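Peptidase S15/CocE/NonD (Thaumarchaeota archaeon SCGC AB-539-E09, PDB 4PF1) acts as a serine aminopeptidase of the alpha/beta-hydrolase fold, probably removing residues from the amino-terminal end of peptides. Local coordinates at residues D275-L278 / A279-L283; S302-L305 / Y306-A310; E163-T166 / T167-T171; S264-S267 / F268-Q271; G115-M118 / N119-L122. All blocks are in the same frame, centred on the assembly; numbering follows the deposited sequence.

All five contacts are local, yet they map different parts of one alpha/beta-hydrolase domain. Interactions 2 and 3 each lie on a helix that connects two parallel strands; interaction 3 is wholly buried, interaction 2 only partly. Interaction 1, at the end of helix 274-279, meets interaction 2 through leucines and the Asp275-Lys304 salt bridge, and interaction 3 through leucine and methionine. Interaction 4 begins the short helix that precedes helix 274-279 and is partly exposed, relying on aromatic rings. Interaction 5 is a buried loop turn that meets interaction 3 and also a neighbouring subunit. Backbone bonding prevails in the helices, joined in interaction 3 by a threonine hydroxyl, whereas a carboxylate caps interaction 4 and a water bridges interaction 5.

Interaction 1. Residues D275-L278 / A279-L283; sequences DKML and AQHPL
Met277 and His281, one helical turn apart where helix 274-279 gives way to a loop, meet through sulfur and imidazole. SD of Met277 stands 3.6 Å from CD2 of His281, and the sulfur lies 51° off the ring normal, oblique to the ring. The thioether gets there through a bent chain: CG stands anti to the backbone N, and the bend at chi2 (-87°) then turns the sulfur toward the imidazole. A second touch comes from the backbone of the same methionine, whose carbonyl faces the ring edge in plane, with Met277 O 3.1 Å from His281 CD2.

That oxygen is also an acceptor, for Gln280 N donates to Met277 O over 3.1 Å from well above the carbonyl plane. One residue earlier, Ala279 N still reaches Asp275 O at 3.2 Å, so the bonding changes from four-residue to three-residue spacing as the chain leaves the helix. His281 N follows with a weak bond to Leu278 O.

Farther out, Leu122 and Met169 pack on Met277, while Leu278 is set among Leu168, Leu305 and Leu309. Lys312 donates to the carbonyl of Ala279. The helix end thus gathers carbonyl oxygens, whose partial negative charge is probably eased by the polarised C-H of the imidazole and by the ammonium group of Lys312.

Interaction 2. Residues S302-L305 / Y306-A310; sequences SPKL and YKVLA
Ser302 to Leu309 form regular alpha-helical turns, with Tyr306 N bonded to Ser302 O at 3.1 Å and Leu309 N to Leu305 O at 3.0 Å, and the bonds of Lys307 to Pro303 and Val308 to Lys304 between them. On one flank of this helix two lysines run against each other. Both chains start with CG anti to the backbone N, and later bends bring CE of Lys304 to 3.7 Å from CE of Lys307, so their methylene groups pack obliquely. The ammonium groups end farther apart, NZ of Lys304 being 5.0 Å from NZ of Lys307. The first has a mate: Lys304 bonds to the hydroxyl of Tyr300 and forms a salt bridge with Asp275, which probably makes the nearness of other positive charges, those of Lys307 and Lys276, tolerable.

On the buried flank, CD2 of Leu305 approaches CD1 of Leu309 at 4.2 Å, and both leucines continue inward onto strand 287-292. Val308 lays its two methyls over the preceding turn, CG1 lying 3.4 Å from Lys304 O while CG2 is equally close to Leu305 O. Tyr306 turns away instead, its ring meeting that of Phe321 and its hydroxyl bonding to Asp390. A helix with one oily flank on the sheet and lysines on another is what links strands 287-292 and 319-324 here, in a beta-alpha-beta unit of the alpha/beta-hydrolase fold.

Interaction 3. Residues E163-T166 / T167-T171; sequences EGYT and TLMCT
Thr167 points OG1 back over the preceding turn, anti to its own carbonyl carbon (chi1 -68°), and so brings the hydroxyl to the backbone of Glu163. The helix is 162-169, which in this alpha/beta-hydrolase fold follows strand 154-160 and the probable nucleophilic serine. Thr167 OG1 donates to Glu163 O at 2.7 Å, tilted only slightly from the carbonyl plane, whereas Thr167 N reaches Glu163 O at 3.2 Å from well above that plane. Two donors of one residue therefore grip a single buried oxygen, and the rotation of the threonine is fixed by the grip. With an alanine at Thr167, Glu163 O would probably keep the amide but lose its shorter bond, and the packing on Val181 and Pro183 of the next strand would be thinned.

Along another flank, Tyr165 and Met169 make a Met-aromatic contact. Met169, with CG anti to its carbonyl carbon (chi1 -76°), sets CG over one face of the tyrosine ring near the rim. Its sulfur stays oblique, with SD of Met169 5.4 Å from the centroid of the Tyr165 ring. The methyl comes closer, CE of Met169 lying 3.6 Å from CZ of Tyr165. The phenol oxygen itself is held by the backbone carbonyl of Lys120. Met274 of the neighbouring helix touches both side chains, and a glycerol, probably from the crystallisation liquor, lies beside the tyrosine. Where the helix runs out, Thr171 OG1 donates to Leu168 O at 2.7 Å, in the carbonyl plane.

Interaction 4. Residues S264-S267 / F268-Q271; sequences SYDS and FWQQ
An N-cap opens helix 267-270: Asp266 accepts a weak bond from Phe268, with OD1 of the aspartate 3.2 Å from Phe268 N. CG of Asp266 lies between its own backbone N and carbonyl carbon (chi1 54°), which folds the carboxylate back to that amide, while OD2 is taken by His262. The first full helical bond follows, Gln270 N to Asp266 O at 3.0 Å.

The chain enters the cap through an inverse gamma turn centred on Tyr265, and the ring of this residue lies against the first turn of the helix, its hydroxyl hydrogen-bonded to Asp189. CG of Gln270 makes a CH-pi contact over one face, 4.0 Å from the centroid of the Tyr265 ring, and beyond it the amide plane is only 19° from the ring plane. NE2 of this glutamine adds a weak bond to Tyr265 O. CB of Trp269 approaches obliquely, 3.6 Å from CD1 of Tyr265. Replacing Tyr265 by an alanine would probably leave the methylene groups of Trp269 and Gln270 without the ring they lie against, and Asp189 without its phenol partner. The indole is placed separately: NE1 donates to the carbonyl of His262, and CD1 of Trp269 meets Ser264 O at 3.3 Å, at the ring edge.

Interaction 5. Residues G115-M118 / N119-L122; sequences GYMM and NKPL
Met117 and Lys120 face each other across a tight turn, their CA atoms 4.9 Å apart. The turn resembles a type II beta turn: Met118 has a polyproline-like backbone and Asn119 positive phi (47°), although both angles of Asn119 depart from the ideal. It lies in the long loop between strand 100-105 and helix 133-147 of the alpha/beta-hydrolase domain, where Tyr162 bonds through its hydroxyl to both Asn119 N and the phenol of Tyr116. A neighbouring subunit grips the same loop: Asp18 of that chain accepts from Met118 N.

Across the turn the aliphatic parts of the side chains carry the contact. CB of Met117 rests 3.8 Å from CG of Lys120, and the sulfur lies farther along the same chain, SD of Met117 being 4.1 Å from CE of Lys120. Next to them Met118 and Asn119 run side by side in the same direction, with OD1 of the asparagine 3.5 Å from CG of Met118. Lys120 stays extended from CG to its tip, which carries the ammonium group past Met117 to Thr129 and Thr131. There one water accepts from Lys120 NZ at 2.9 Å and donates to Gly115 O at 3.1 Å.

Interaction 1. Residues D275-L278 / A279-L283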
loop_
_atom_site.group_PDB
_atom_site.type_symbol
_atom_site.label_atom_id
_atom_site.label_comp_id
_atom_site.label_asym_id
_atom_site.label_seq_id
_atom_site.Cartn_x
_atom_site.Cartn_y
_atom_site.Cartn_z
ATOM N N ASP A 275 -26.553 -9.893 -32.776
ATOM C CA ASP A 275 -26.993 -8.695 -33.498
ATOM C C ASP A 275 -27.762 -9.092 -34.768
ATOM O O ASP A 275 -28.814 -8.523 -35.051
ATOM C CB ASP A 275 -25.791 -7.788 -33.847
ATOM C CG ASP A 275 -24.752 -8.433 -34.746
ATOM O OD1 ASP A 275 -24.210 -9.496 -34.363
ATOM O OD2 ASP A 275 -24.480 -7.876 -35.827
ATOM N N LYS A 276 -27.257 -10.103 -35.498
ATOM C CA LYS A 276 -27.873 -10.594 -36.730
ATOM C C LYS A 276 -29.162 -11.372 -36.417
ATOM O O LYS A 276 -30.158 -11.207 -37.125
ATOM C CB LYS A 276 -26.877 -11.456 -37.523
ATOM C CG LYS A 276 -25.717 -10.647 -38.107
ATOM C CD LYS A 276 -24.593 -11.536 -38.627
ATOM C CE LYS A 276 -23.439 -10.742 -39.199
ATOM N NZ LYS A 276 -22.627 -10.081 -38.138
ATOM N N MET A 277 -29.156 -12.163 -35.317
ATOM C CA MET A 277 -30.309 -12.946 -34.858
ATOM C C MET A 277 -31.465 -12.020 -34.398
ATOM O O MET A 277 -32.585 -12.169 -34.889
ATOM C CB MET A 277 -29.887 -13.910 -33.726
ATOM C CG MET A 277 -30.943 -14.950 -33.369
ATOM S SD MET A 277 -32.137 -14.361 -32.135
ATOM C CE MET A 277 -31.199 -14.600 -30.633
ATOM N N LEU A 278 -31.191 -11.070 -33.469
ATOM C CA LEU A 278 -32.207 -10.136 -32.945
ATOM C C LEU A 278 -32.800 -9.230 -34.042
ATOM O O LEU A 278 -33.950 -8.797 -33.917
ATOM C CB LEU A 278 -31.635 -9.268 -31.809
ATOM C CG LEU A 278 -31.537 -9.938 -30.436
ATOM C CD1 LEU A 278 -30.459 -9.299 -29.599
ATOM C CD2 LEU A 278 -32.855 -9.874 -29.698
ATOM N N ALA A 279 -32.023 -8.958 -35.112
ATOM C CA ALA A 279 -32.472 -8.138 -36.242
ATOM C C ALA A 279 -33.563 -8.851 -37.042
ATOM O O ALA A 279 -34.426 -8.188 -37.613
ATOM C CB ALA A 279 -31.296 -7.803 -37.145
ATOM N N GLN A 280 -33.540 -10.202 -37.051
ATOM C CA GLN A 280 -34.511 -11.046 -37.763
ATOM C C GLN A 280 -35.762 -11.356 -36.904
ATOM O O GLN A 280 -36.660 -12.067 -37.366
ATOM C CB GLN A 280 -33.847 -12.364 -38.213
ATOM C CG GLN A 280 -32.796 -12.194 -39.307
ATOM C CD GLN A 280 -31.986 -13.451 -39.514
ATOM O OE1 GLN A 280 -31.391 -14.006 -38.580
ATOM N NE2 GLN A 280 -31.909 -13.905 -40.756
ATOM N N HIS A 281 -35.815 -10.836 -35.667
ATOM C CA HIS A 281 -36.939 -11.063 -34.756
ATOM C C HIS A 281 -37.635 -9.743 -34.382
ATOM O O HIS A 281 -36.987 -8.696 -34.401
ATOM C CB HIS A 281 -36.465 -11.790 -33.490
ATOM C CG HIS A 281 -36.220 -13.248 -33.703
ATOM N ND1 HIS A 281 -37.229 -14.182 -33.532
ATOM C CD2 HIS A 281 -35.094 -13.887 -34.096
ATOM C CE1 HIS A 281 -36.680 -15.354 -33.806
ATOM N NE2 HIS A 281 -35.397 -15.225 -34.154
ATOM N N PRO A 282 -38.948 -9.760 -34.025
ATOM C CA PRO A 282 -39.614 -8.500 -33.653
ATOM C C PRO A 282 -39.033 -7.883 -32.381
ATOM O O PRO A 282 -38.668 -8.598 -31.442
ATOM C CB PRO A 282 -41.079 -8.913 -33.449
ATOM C CG PRO A 282 -41.213 -10.242 -34.116
ATOM C CD PRO A 282 -39.887 -10.897 -33.964
ATOM N N LEU A 283 -38.913 -6.551 -32.378
ATOM C CA LEU A 283 -38.424 -5.770 -31.251
ATOM C C LEU A 283 -39.635 -5.167 -30.539
ATOM O O LEU A 283 -40.251 -4.230 -31.053
ATOM C CB LEU A 283 -37.454 -4.691 -31.765
ATOM C CG LEU A 283 -36.910 -3.688 -30.754
ATOM C CD1 LEU A 283 -35.659 -4.218 -30.067
ATOM C CD2 LEU A 283 -36.618 -2.379 -31.431
#

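Interaction 2. Residues S302-L305 / Y306-A310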
loop_
_atom_site.group_PDB
_atom_site.type_symbol
_atom_site.label_atom_id
_atom_site.label_comp_id
_atom_site.label_asym_id
_atom_site.label_seq_id
_atom_site.Cartn_x
_atom_site.Cartn_y
_atom_site.Cartn_z
ATOM N N SER A 302 -22.264 -4.504 -27.440
ATOM C CA SER A 302 -23.223 -3.438 -27.129
ATOM C C SER A 302 -23.364 -2.362 -28.251
ATOM O O SER A 302 -24.499 -2.117 -28.670
ATOM C CB SER A 302 -22.895 -2.794 -25.788
ATOM O OG SER A 302 -22.875 -3.778 -24.766
ATOM N N PRO A 303 -22.273 -1.748 -28.802
ATOM C CA PRO A 303 -22.473 -0.773 -29.896
ATOM C C PRO A 303 -23.049 -1.410 -31.169
ATOM O O PRO A 303 -23.853 -0.773 -31.850
ATOM C CB PRO A 303 -21.076 -0.200 -30.133
ATOM C CG PRO A 303 -20.148 -1.189 -29.566
ATOM C CD PRO A 303 -20.842 -1.874 -28.448
ATOM N N LYS A 304 -22.673 -2.680 -31.469
ATOM C CA LYS A 304 -23.209 -3.401 -32.634
ATOM C C LYS A 304 -24.708 -3.694 -32.430
ATOM O O LYS A 304 -25.474 -3.643 -33.393
ATOM C CB LYS A 304 -22.419 -4.702 -32.902
ATOM C CG LYS A 304 -22.770 -5.395 -34.227
ATOM C CD LYS A 304 -21.979 -4.835 -35.414
ATOM C CE LYS A 304 -22.503 -5.325 -36.746
ATOM N NZ LYS A 304 -22.187 -6.758 -36.992
ATOM N N LEU A 305 -25.128 -3.951 -31.163
ATOM C CA LEU A 305 -26.535 -4.179 -30.812
ATOM C C LEU A 305 -27.366 -2.944 -31.107
ATOM O O LEU A 305 -28.389 -3.055 -31.774
ATOM C CB LEU A 305 -26.697 -4.569 -29.332
ATOM C CG LEU A 305 -26.565 -6.040 -28.981
ATOM C CD1 LEU A 305 -26.691 -6.239 -27.480
ATOM C CD2 LEU A 305 -27.605 -6.889 -29.716
ATOM N N TYR A 306 -26.914 -1.755 -30.634
ATOM C CA TYR A 306 -27.615 -0.498 -30.899
ATOM C C TYR A 306 -27.694 -0.232 -32.409
ATOM O O TYR A 306 -28.754 0.140 -32.897
ATOM C CB TYR A 306 -26.949 0.694 -30.168
ATOM C CG TYR A 306 -27.461 2.046 -30.634
ATOM C CD1 TYR A 306 -28.702 2.526 -30.219
ATOM C CD2 TYR A 306 -26.738 2.812 -31.542
ATOM C CE1 TYR A 306 -29.187 3.755 -30.663
ATOM C CE2 TYR A 306 -27.225 4.031 -32.012
ATOM C CZ TYR A 306 -28.453 4.496 -31.574
ATOM O OH TYR A 306 -28.927 5.702 -32.032
ATOM N N LYS A 307 -26.574 -0.440 -33.141
ATOM C CA LYS A 307 -26.482 -0.200 -34.587
ATOM C C LYS A 307 -27.543 -0.980 -35.383
ATOM O O LYS A 307 -28.119 -0.429 -36.322
ATOM C CB LYS A 307 -25.072 -0.542 -35.106
ATOM C CG LYS A 307 -24.828 -0.127 -36.565
ATOM C CD LYS A 307 -23.373 -0.327 -37.019
ATOM C CE LYS A 307 -23.028 -1.759 -37.379
ATOM N NZ LYS A 307 -23.809 -2.266 -38.543
ATOM N N VAL A 308 -27.806 -2.243 -35.006
ATOM C CA VAL A 308 -28.760 -3.089 -35.731
ATOM C C VAL A 308 -30.212 -2.913 -35.215
ATOM O O VAL A 308 -31.151 -3.105 -35.989
ATOM C CB VAL A 308 -28.340 -4.591 -35.741
ATOM C CG1 VAL A 308 -26.925 -4.769 -36.287
ATOM C CG2 VAL A 308 -28.471 -5.228 -34.356
ATOM N N LEU A 309 -30.395 -2.562 -33.925
ATOM C CA LEU A 309 -31.734 -2.454 -33.333
ATOM C C LEU A 309 -32.312 -1.027 -33.373
ATOM O O LEU A 309 -33.531 -0.877 -33.278
ATOM C CB LEU A 309 -31.751 -3.002 -31.891
ATOM C CG LEU A 309 -31.416 -4.503 -31.724
ATOM C CD1 LEU A 309 -31.256 -4.866 -30.265
ATOM C CD2 LEU A 309 -32.470 -5.396 -32.382
ATOM N N ALA A 310 -31.454 0.011 -33.540
ATOM C CA ALA A 310 -31.910 1.411 -33.633
ATOM C C ALA A 310 -32.779 1.667 -34.891
ATOM O O ALA A 310 -33.807 2.323 -34.746
ATOM C CB ALA A 310 -30.730 2.370 -33.610
#

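Interaction 3. Residues E163-T166 / T167-T171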
loop_
_atom_site.group_PDB
_atom_site.type_symbol
_atom_site.label_atom_id
_atom_site.label_comp_id
_atom_site.label_asym_id
_atom_site.label_seq_id
_atom_site.Cartn_x
_atom_site.Cartn_y
_atom_site.Cartn_z
ATOM N N GLU A 163 -24.674 -13.322 -18.573
ATOM C CA GLU A 163 -25.966 -12.938 -17.995
ATOM C C GLU A 163 -26.645 -11.877 -18.874
ATOM O O GLU A 163 -27.862 -11.736 -18.834
ATOM C CB GLU A 163 -25.797 -12.433 -16.554
ATOM C CG GLU A 163 -25.285 -13.504 -15.602
ATOM C CD GLU A 163 -24.907 -13.036 -14.209
ATOM O OE1 GLU A 163 -25.061 -11.831 -13.912
ATOM O OE2 GLU A 163 -24.451 -13.884 -13.410
ATOM N N GLY A 164 -25.846 -11.165 -19.669
ATOM C CA GLY A 164 -26.329 -10.197 -20.645
ATOM C C GLY A 164 -26.856 -10.908 -21.873
ATOM O O GLY A 164 -27.858 -10.490 -22.454
ATOM N N TYR A 165 -26.185 -12.015 -22.257
ATOM C CA TYR A 165 -26.587 -12.884 -23.367
ATOM C C TYR A 165 -27.935 -13.535 -23.038
ATOM O O TYR A 165 -28.817 -13.564 -23.892
ATOM C CB TYR A 165 -25.497 -13.951 -23.643
ATOM C CG TYR A 165 -25.946 -15.107 -24.513
ATOM C CD1 TYR A 165 -25.892 -15.024 -25.900
ATOM C CD2 TYR A 165 -26.379 -16.305 -23.947
ATOM C CE1 TYR A 165 -26.297 -16.087 -26.706
ATOM C CE2 TYR A 165 -26.803 -17.369 -24.745
ATOM C CZ TYR A 165 -26.747 -17.260 -26.124
ATOM O OH TYR A 165 -27.129 -18.310 -26.922
ATOM N N THR A 166 -28.103 -14.029 -21.787
ATOM C CA THR A 166 -29.361 -14.658 -21.361
ATOM C C THR A 166 -30.479 -13.613 -21.292
ATOM O O THR A 166 -31.618 -13.940 -21.606
ATOM C CB THR A 166 -29.207 -15.417 -20.037
ATOM O OG1 THR A 166 -28.832 -14.511 -19.006
ATOM C CG2 THR A 166 -28.212 -16.569 -20.128
ATOM N N THR A 167 -30.137 -12.345 -20.936
ATOM C CA THR A 167 -31.077 -11.214 -20.890
ATOM C C THR A 167 -31.637 -10.954 -22.306
ATOM O O THR A 167 -32.842 -10.744 -22.460
ATOM C CB THR A 167 -30.374 -9.967 -20.295
ATOM O OG1 THR A 167 -30.087 -10.200 -18.915
ATOM C CG2 THR A 167 -31.198 -8.691 -20.437
ATOM N N LEU A 168 -30.762 -10.996 -23.334
ATOM C CA LEU A 168 -31.164 -10.813 -24.732
ATOM C C LEU A 168 -32.098 -11.935 -25.190
ATOM O O LEU A 168 -33.036 -11.682 -25.950
ATOM C CB LEU A 168 -29.936 -10.755 -25.656
ATOM C CG LEU A 168 -28.998 -9.559 -25.500
ATOM C CD1 LEU A 168 -27.717 -9.787 -26.272
ATOM C CD2 LEU A 168 -29.667 -8.257 -25.947
ATOM N N MET A 169 -31.852 -13.173 -24.708
ATOM C CA MET A 169 -32.664 -14.343 -25.061
ATOM C C MET A 169 -34.087 -14.259 -24.464
ATOM O O MET A 169 -34.992 -14.915 -24.975
ATOM C CB MET A 169 -31.968 -15.641 -24.629
ATOM C CG MET A 169 -30.811 -16.041 -25.540
ATOM S SD MET A 169 -31.368 -16.558 -27.185
ATOM C CE MET A 169 -29.851 -16.983 -27.912
ATOM N N CYS A 170 -34.293 -13.408 -23.425
ATOM C CA CYS A 170 -35.610 -13.188 -22.801
ATOM C C CYS A 170 -36.557 -12.460 -23.772
ATOM O O CYS A 170 -37.778 -12.588 -23.648
ATOM C CB CYS A 170 -35.472 -12.409 -21.493
ATOM S SG CYS A 170 -34.477 -13.240 -20.224
ATOM N N THR A 171 -35.988 -11.685 -24.718
ATOM C CA THR A 171 -36.735 -10.860 -25.675
ATOM C C THR A 171 -37.228 -11.658 -26.907
ATOM O O THR A 171 -37.985 -11.111 -27.709
ATOM C CB THR A 171 -35.897 -9.640 -26.109
ATOM O OG1 THR A 171 -34.853 -10.056 -26.991
ATOM C CG2 THR A 171 -35.321 -8.875 -24.936
#

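Interaction 4. Residues S264-S267 / F268-Q271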
loop_
_atom_site.group_PDB
_atom_site.type_symbol
_atom_site.label_atom_id
_atom_site.label_comp_id
_atom_site.label_asym_id
_atom_site.label_seq_id
_atom_site.Cartn_x
_atom_site.Cartn_y
_atom_site.Cartn_z
ATOM N N SER A 264 -12.641 -20.357 -38.530
ATOM C CA SER A 264 -13.125 -19.282 -39.402
ATOM C C SER A 264 -14.589 -18.917 -39.091
ATOM O O SER A 264 -15.306 -19.707 -38.471
ATOM C CB SER A 264 -12.980 -19.677 -40.868
ATOM O OG SER A 264 -13.951 -20.638 -41.248
ATOM N N TYR A 265 -15.027 -17.726 -39.542
ATOM C CA TYR A 265 -16.385 -17.206 -39.342
ATOM C C TYR A 265 -17.371 -17.933 -40.275
ATOM O O TYR A 265 -17.974 -17.310 -41.153
ATOM C CB TYR A 265 -16.400 -15.678 -39.585
ATOM C CG TYR A 265 -17.618 -14.948 -39.057
ATOM C CD1 TYR A 265 -17.926 -14.955 -37.698
ATOM C CD2 TYR A 265 -18.407 -14.170 -39.898
ATOM C CE1 TYR A 265 -19.022 -14.254 -37.200
ATOM C CE2 TYR A 265 -19.506 -13.463 -39.412
ATOM C CZ TYR A 265 -19.809 -13.508 -38.060
ATOM O OH TYR A 265 -20.889 -12.814 -37.571
ATOM N N ASP A 266 -17.528 -19.261 -40.077
ATOM C CA ASP A 266 -18.406 -20.093 -40.901
ATOM C C ASP A 266 -19.861 -20.034 -40.401
ATOM O O ASP A 266 -20.190 -19.173 -39.578
ATOM C CB ASP A 266 -17.893 -21.552 -40.961
ATOM C CG ASP A 266 -17.648 -22.238 -39.622
ATOM O OD1 ASP A 266 -18.247 -21.807 -38.611
ATOM O OD2 ASP A 266 -16.896 -23.232 -39.596
ATOM N N SER A 267 -20.727 -20.949 -40.905
ATOM C CA SER A 267 -22.151 -21.028 -40.557
ATOM C C SER A 267 -22.384 -21.120 -39.043
ATOM O O SER A 267 -23.362 -20.562 -38.555
ATOM C CB SER A 267 -22.806 -22.218 -41.252
ATOM O OG SER A 267 -22.260 -23.448 -40.803
ATOM N N PHE A 268 -21.481 -21.813 -38.303
ATOM C CA PHE A 268 -21.576 -21.992 -36.849
ATOM C C PHE A 268 -21.577 -20.647 -36.104
ATOM O O PHE A 268 -22.352 -20.473 -35.159
ATOM C CB PHE A 268 -20.425 -22.885 -36.333
ATOM C CG PHE A 268 -20.346 -23.026 -34.828
ATOM C CD1 PHE A 268 -21.174 -23.913 -34.150
ATOM C CD2 PHE A 268 -19.424 -22.289 -34.091
ATOM C CE1 PHE A 268 -21.103 -24.039 -32.758
ATOM C CE2 PHE A 268 -19.353 -22.416 -32.699
ATOM C CZ PHE A 268 -20.188 -23.296 -32.043
ATOM N N TRP A 269 -20.695 -19.717 -36.510
ATOM C CA TRP A 269 -20.568 -18.413 -35.863
ATOM C C TRP A 269 -21.547 -17.390 -36.438
ATOM O O TRP A 269 -22.068 -16.563 -35.688
ATOM C CB TRP A 269 -19.129 -17.895 -35.972
ATOM C CG TRP A 269 -18.121 -18.717 -35.221
ATOM C CD1 TRP A 269 -17.104 -19.453 -35.753
ATOM C CD2 TRP A 269 -18.027 -18.872 -33.795
ATOM N NE1 TRP A 269 -16.382 -20.059 -34.749
ATOM C CE2 TRP A 269 -16.921 -19.711 -33.537
ATOM C CE3 TRP A 269 -18.759 -18.361 -32.707
ATOM C CZ2 TRP A 269 -16.537 -20.068 -32.238
ATOM C CZ3 TRP A 269 -18.379 -18.717 -31.419
ATOM C CH2 TRP A 269 -17.285 -19.563 -31.194
ATOM N N GLN A 270 -21.796 -17.439 -37.762
ATOM C CA GLN A 270 -22.718 -16.520 -38.439
ATOM C C GLN A 270 -24.160 -16.664 -37.903
ATOM O O GLN A 270 -24.830 -15.652 -37.684
ATOM C CB GLN A 270 -22.687 -16.740 -39.962
ATOM C CG GLN A 270 -21.386 -16.281 -40.618
ATOM C CD GLN A 270 -21.429 -16.394 -42.116
ATOM O OE1 GLN A 270 -22.102 -15.617 -42.797
ATOM N NE2 GLN A 270 -20.685 -17.343 -42.667
ATOM N N GLN A 271 -24.607 -17.915 -37.650
ATOM C CA GLN A 271 -25.953 -18.218 -37.136
ATOM C C GLN A 271 -26.125 -17.847 -35.650
ATOM O O GLN A 271 -27.264 -17.730 -35.185
ATOM C CB GLN A 271 -26.274 -19.710 -37.318
ATOM C CG GLN A 271 -26.674 -20.097 -38.734
ATOM C CD GLN A 271 -26.884 -21.587 -38.865
ATOM O OE1 GLN A 271 -27.692 -22.198 -38.153
ATOM N NE2 GLN A 271 -26.170 -22.203 -39.792
#

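Interaction 5. Residues G115-M118 / N119-L122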
loop_
_atom_site.group_PDB
_atom_site.type_symbol
_atom_site.label_atom_id
_atom_site.label_comp_id
_atom_site.label_asym_id
_atom_site.label_seq_id
_atom_site.Cartn_x
_atom_site.Cartn_y
_atom_site.Cartn_z
ATOM N N GLY A 115 -28.533 -30.917 -19.870
ATOM C CA GLY A 115 -27.234 -30.807 -20.516
ATOM C C GLY A 115 -26.808 -29.368 -20.687
ATOM O O GLY A 115 -27.654 -28.466 -20.759
ATOM N N TYR A 116 -25.492 -29.128 -20.734
ATOM C CA TYR A 116 -25.007 -27.769 -20.880
ATOM C C TYR A 116 -24.341 -27.549 -22.229
ATOM O O TYR A 116 -23.359 -28.214 -22.564
ATOM C CB TYR A 116 -24.063 -27.374 -19.729
ATOM C CG TYR A 116 -23.516 -25.968 -19.861
ATOM C CD1 TYR A 116 -24.355 -24.862 -19.775
ATOM C CD2 TYR A 116 -22.173 -25.747 -20.149
ATOM C CE1 TYR A 116 -23.868 -23.569 -19.943
ATOM C CE2 TYR A 116 -21.671 -24.456 -20.313
ATOM C CZ TYR A 116 -22.523 -23.369 -20.203
ATOM O OH TYR A 116 -22.042 -22.095 -20.362
ATOM N N MET A 117 -24.884 -26.595 -22.994
ATOM C CA MET A 117 -24.354 -26.161 -24.279
ATOM C C MET A 117 -23.921 -24.713 -24.136
ATOM O O MET A 117 -24.759 -23.865 -23.813
ATOM C CB MET A 117 -25.414 -26.312 -25.387
ATOM C CG MET A 117 -25.562 -27.729 -25.908
ATOM S SD MET A 117 -26.954 -27.892 -27.062
ATOM C CE MET A 117 -26.241 -27.170 -28.538
ATOM N N MET A 118 -22.605 -24.437 -24.298
ATOM C CA MET A 118 -22.017 -23.092 -24.184
ATOM C C MET A 118 -22.830 -22.092 -25.008
ATOM O O MET A 118 -22.959 -22.273 -26.215
ATOM C CB MET A 118 -20.542 -23.111 -24.651
ATOM C CG MET A 118 -19.867 -21.733 -24.661
ATOM S SD MET A 118 -19.447 -21.106 -23.022
ATOM C CE MET A 118 -18.138 -22.263 -22.544
ATOM N N ASN A 119 -23.409 -21.063 -24.342
ATOM C CA ASN A 119 -24.250 -20.032 -24.975
ATOM C C ASN A 119 -25.281 -20.689 -25.897
ATOM O O ASN A 119 -25.342 -20.363 -27.089
ATOM C CB ASN A 119 -23.393 -19.010 -25.751
ATOM C CG ASN A 119 -22.416 -18.249 -24.904
ATOM O OD1 ASN A 119 -21.209 -18.500 -24.945
ATOM N ND2 ASN A 119 -22.907 -17.269 -24.152
ATOM N N LYS A 120 -26.038 -21.675 -25.357
ATOM C CA LYS A 120 -27.020 -22.467 -26.102
ATOM C C LYS A 120 -27.840 -21.581 -27.053
ATOM O O LYS A 120 -28.501 -20.642 -26.599
ATOM C CB LYS A 120 -27.944 -23.236 -25.144
ATOM C CG LYS A 120 -28.674 -24.391 -25.810
ATOM C CD LYS A 120 -29.705 -24.988 -24.893
ATOM C CE LYS A 120 -30.308 -26.235 -25.481
ATOM N NZ LYS A 120 -31.351 -26.814 -24.593
ATOM N N PRO A 121 -27.736 -21.811 -28.384
ATOM C CA PRO A 121 -28.489 -20.970 -29.327
ATOM C C PRO A 121 -29.962 -21.364 -29.399
ATOM O O PRO A 121 -30.364 -22.360 -28.795
ATOM C CB PRO A 121 -27.775 -21.216 -30.659
ATOM C CG PRO A 121 -27.218 -22.591 -30.543
ATOM C CD PRO A 121 -26.968 -22.866 -29.084
ATOM N N LEU A 122 -30.766 -20.590 -30.158
ATOM C CA LEU A 122 -32.186 -20.870 -30.367
ATOM C C LEU A 122 -32.384 -22.199 -31.083
ATOM O O LEU A 122 -31.516 -22.603 -31.865
ATOM C CB LEU A 122 -32.840 -19.756 -31.208
ATOM C CG LEU A 122 -33.095 -18.398 -30.551
ATOM C CD1 LEU A 122 -33.802 -17.489 -31.517
ATOM C CD2 LEU A 122 -33.940 -18.529 -29.280
HETATM O O HOH W 1 -29.424 -28.612 -23.315
#